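PDB 1XOC: oligopeptide-binding protein AppA from Bacillus subtilis, which binds oligopeptides outside the membrane and delivers them to the App ABC transporter, which can replace the Opp system in sporulation and competence. Local coordinates for residues E31-S37 with A44-E49. Residues are numbered along the deposited sequence.
Sequences EPTLFNS and ASTDIE. With ZN (zinc ion), chain O.
Residues 31-37 form an irregular loop beside helix residues 44-49, Pro32 CA 4.5 Å from Ser45 CA and Phe35 CA 5.3 Å from Glu49 CA; most are extended, but Thr33 (phi/psi -108/-49), between these two approaches, and Ser37 (-63/-19) are not. Glu31 CA-to-CB points away from the helix. Pro32 CG lies 4.1 Å from Ala44 CB and 3.9 Å from Ile48 CG1, one helical turn apart. Thr33 N donates almost linearly (174°) to Ser45 OG at 3.0 Å; the m rotamer of Ser45 also lets OG pair with Asp42. This loop joins strand 23-28 to helix 43-52 in a family 5 solute-binding protein, and Thr46 packs against the bound peptide. Asp47, not touching 31-37, binds zinc through OD2 (2.3 Å) with three waters. Phe35, chi1 -42°, turns a ring face to Ile48 CG2, 3.8 Å from the centroid and 25° off the normal, a CH-pi contact. Extended Glu49 (m,t; -70°, 167°) carries OE2, shared with Ser40 OG, to Asn36 N, a bent (138°) 2.8 Å hydrogen bond.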
ATOM      1  N   GLU A  31      13.351   1.197  -1.948  1.00 29.83           N
ATOM      2  CA  GLU A  31      13.854   2.052  -0.874  1.00 28.71           C
ATOM      3  C   GLU A  31      12.784   2.986  -0.363  1.00 28.68           C
ATOM      4  O   GLU A  31      12.065   3.580  -1.164  1.00 28.35           O
ATOM      5  CB  GLU A  31      15.031   2.874  -1.374  1.00 28.24           C
ATOM      6  CG  GLU A  31      15.802   3.580  -0.285  1.00 28.09           C
ATOM      7  CD  GLU A  31      17.143   4.066  -0.764  1.00 28.19           C
ATOM      8  OE1 GLU A  31      17.378   4.130  -2.001  1.00 36.61           O
ATOM      9  OE2 GLU A  31      17.956   4.400   0.117  1.00 28.18           O
ATOM     10  N   PRO A  32      12.685   3.148   0.977  1.00 28.95           N
ATOM     11  CA  PRO A  32      11.767   4.150   1.495  1.00 29.44           C
ATOM     12  C   PRO A  32      12.092   5.581   1.083  1.00 27.62           C
ATOM     13  O   PRO A  32      13.227   5.906   0.582  1.00 28.18           O
ATOM     14  CB  PRO A  32      11.909   4.011   3.020  1.00 29.29           C
ATOM     15  CG  PRO A  32      12.465   2.654   3.235  1.00 32.12           C
ATOM     16  CD  PRO A  32      13.383   2.436   2.075  1.00 29.76           C
ATOM     17  N   THR A  33      11.123   6.455   1.324  1.00 27.54           N
ATOM     18  CA  THR A  33      11.246   7.880   1.045  1.00 28.57           C
ATOM     19  C   THR A  33      11.369   8.687   2.341  1.00 28.69           C
ATOM     20  O   THR A  33      12.242   9.515   2.491  1.00 28.92           O
ATOM     21  CB  THR A  33      10.016   8.338   0.269  1.00 28.85           C
ATOM     22  OG1 THR A  33      10.017   7.717  -1.011  1.00 30.55           O
ATOM     23  CG2 THR A  33      10.064   9.820  -0.034  1.00 27.92           C
ATOM     24  N   LEU A  34      10.472   8.427   3.280  1.00 28.68           N
ATOM     25  CA  LEU A  34      10.524   9.106   4.549  1.00 28.72           C
ATOM     26  C   LEU A  34       9.706   8.338   5.586  1.00 28.55           C
ATOM     27  O   LEU A  34       8.953   7.469   5.234  1.00 29.04           O
ATOM     28  CB  LEU A  34      10.007  10.539   4.406  1.00 28.42           C
ATOM     29  CG  LEU A  34       8.510  10.848   4.380  1.00 32.05           C
ATOM     30  CD1 LEU A  34       8.177  12.294   4.390  1.00 38.63           C
ATOM     31  CD2 LEU A  34       7.745  10.156   3.330  1.00 31.96           C
ATOM     32  N   PHE A  35       9.861   8.687   6.856  1.00 27.59           N
ATOM     33  CA  PHE A  35       9.220   7.950   7.940  1.00 28.20           C
ATOM     34  C   PHE A  35       8.289   8.871   8.692  1.00 29.13           C
ATOM     35  O   PHE A  35       8.647   9.477   9.673  1.00 28.42           O
ATOM     36  CB  PHE A  35      10.267   7.365   8.882  1.00 28.64           C
ATOM     37  CG  PHE A  35      11.445   6.769   8.173  1.00 29.81           C
ATOM     38  CD1 PHE A  35      12.714   7.208   8.431  1.00 30.17           C
ATOM     39  CD2 PHE A  35      11.269   5.787   7.240  1.00 30.76           C
ATOM     40  CE1 PHE A  35      13.777   6.662   7.782  1.00 28.25           C
ATOM     41  CE2 PHE A  35      12.334   5.254   6.590  1.00 31.17           C
ATOM     42  CZ  PHE A  35      13.591   5.701   6.868  1.00 29.18           C
ATOM     43  N   ASN A  36       7.083   8.957   8.175  1.00 29.21           N
ATOM     44  CA  ASN A  36       6.056   9.820   8.727  1.00 29.18           C
ATOM     45  C   ASN A  36       4.715   9.483   8.083  1.00 28.51           C
ATOM     46  O   ASN A  36       4.503   9.699   6.917  1.00 28.23           O
ATOM     47  CB  ASN A  36       6.388  11.295   8.486  1.00 28.99           C
ATOM     48  CG  ASN A  36       5.501  12.238   9.272  1.00 30.56           C
ATOM     49  OD1 ASN A  36       4.305  11.948   9.482  1.00 30.24           O
ATOM     50  ND2 ASN A  36       6.064  13.375   9.726  1.00 28.70           N
ATOM     51  N   SER A  37       3.813   8.868   8.845  1.00 29.92           N
ATOM     52  CA  SER A  37       2.586   8.364   8.275  1.00 30.66           C
ATOM     53  C   SER A  37       1.677   9.447   7.668  1.00 29.12           C
ATOM     54  O   SER A  37       0.799   9.135   6.855  1.00 29.94           O
ATOM     55  CB  SER A  37       1.840   7.557   9.315  1.00 32.87           C
ATOM     56  OG  SER A  37       1.335   8.407  10.297  0.50 35.84           O
ATOM     57  N   ALA A  44       7.237   0.581   1.563  1.00 30.59           N
ATOM     58  CA  ALA A  44       8.586   0.527   2.100  1.00 30.07           C
ATOM     59  C   ALA A  44       8.727   1.524   3.246  1.00 29.44           C
ATOM     60  O   ALA A  44       9.311   1.223   4.299  1.00 30.67           O
ATOM     61  CB  ALA A  44       9.590   0.812   0.999  1.00 29.97           C
ATOM     62  N   SER A  45       8.240   2.745   3.036  1.00 29.30           N
ATOM     63  CA  SER A  45       8.188   3.750   4.114  1.00 28.17           C
ATOM     64  C   SER A  45       7.381   3.219   5.273  1.00 28.98           C
ATOM     65  O   SER A  45       7.809   3.309   6.409  1.00 29.54           O
ATOM     66  CB  SER A  45       7.644   5.087   3.597  1.00 28.25           C
ATOM     67  OG  SER A  45       8.438   5.618   2.501  1.00 28.91           O
ATOM     68  N   THR A  46       6.251   2.639   4.973  1.00 30.56           N
ATOM     69  CA  THR A  46       5.365   2.178   6.027  1.00 30.65           C
ATOM     70  C   THR A  46       6.027   1.049   6.856  1.00 31.32           C
ATOM     71  O   THR A  46       5.846   0.962   8.079  1.00 29.58           O
ATOM     72  CB  THR A  46       3.997   1.761   5.470  1.00 31.69           C
ATOM     73  OG1 THR A  46       3.384   2.888   4.833  1.00 35.01           O
ATOM     74  CG2 THR A  46       3.037   1.304   6.553  1.00 32.15           C
ATOM     75  N   ASP A  47       6.779   0.166   6.206  1.00 30.66           N
ATOM     76  CA  ASP A  47       7.505  -0.888   6.933  1.00 30.38           C
ATOM     77  C   ASP A  47       8.405  -0.307   8.030  1.00 30.29           C
ATOM     78  O   ASP A  47       8.467  -0.858   9.154  1.00 31.94           O
ATOM     79  CB  ASP A  47       8.402  -1.715   6.005  1.00 31.87           C
ATOM     80  CG  ASP A  47       7.650  -2.725   5.157  1.00 33.90           C
ATOM     81  OD1 ASP A  47       6.503  -3.137   5.499  1.00 34.11           O
ATOM     82  OD2 ASP A  47       8.304  -3.137   4.166  1.00 36.04           O
ATOM     83  N   ILE A  48       9.134   0.754   7.715  1.00 29.02           N
ATOM     84  CA  ILE A  48      10.045   1.325   8.697  1.00 28.73           C
ATOM     85  C   ILE A  48       9.240   2.068   9.799  1.00 29.16           C
ATOM     86  O   ILE A  48       9.560   1.965  10.997  1.00 28.88           O
ATOM     87  CB  ILE A  48      11.038   2.225   8.012  1.00 28.08           C
ATOM     88  CG1 ILE A  48      11.776   1.451   6.928  1.00 30.96           C
ATOM     89  CG2 ILE A  48      12.006   2.821   9.042  1.00 28.88           C
ATOM     90  CD1 ILE A  48      12.652   0.368   7.408  1.00 32.40           C
ATOM     91  N   GLU A  49       8.220   2.834   9.388  1.00 29.78           N
ATOM     92  CA  GLU A  49       7.363   3.544  10.332  1.00 29.58           C
ATOM     93  C   GLU A  49       6.781   2.632  11.413  1.00 30.17           C
ATOM     94  O   GLU A  49       6.727   2.992  12.585  1.00 29.56           O
ATOM     95  CB  GLU A  49       6.199   4.205   9.564  1.00 30.21           C
ATOM     96  CG  GLU A  49       6.633   5.370   8.698  1.00 31.05           C
ATOM     97  CD  GLU A  49       5.563   5.819   7.720  1.00 33.06           C
ATOM     98  OE1 GLU A  49       4.454   5.264   7.739  1.00 32.31           O
ATOM     99  OE2 GLU A  49       5.815   6.744   6.913  1.00 31.30           O
TER
HETATM  100 ZN    ZN O 533       7.274  -4.928   3.124  1.00 88.06          ZN
HETATM  101  O   HOH W   1       8.134  -6.913   2.015  0.50 39.13           O
HETATM  102  O   HOH W   2       9.245  -6.050   3.800  0.50 34.84           O
HETATM  103  O   HOH W   3       6.518  -3.552   1.579  0.50 32.12           O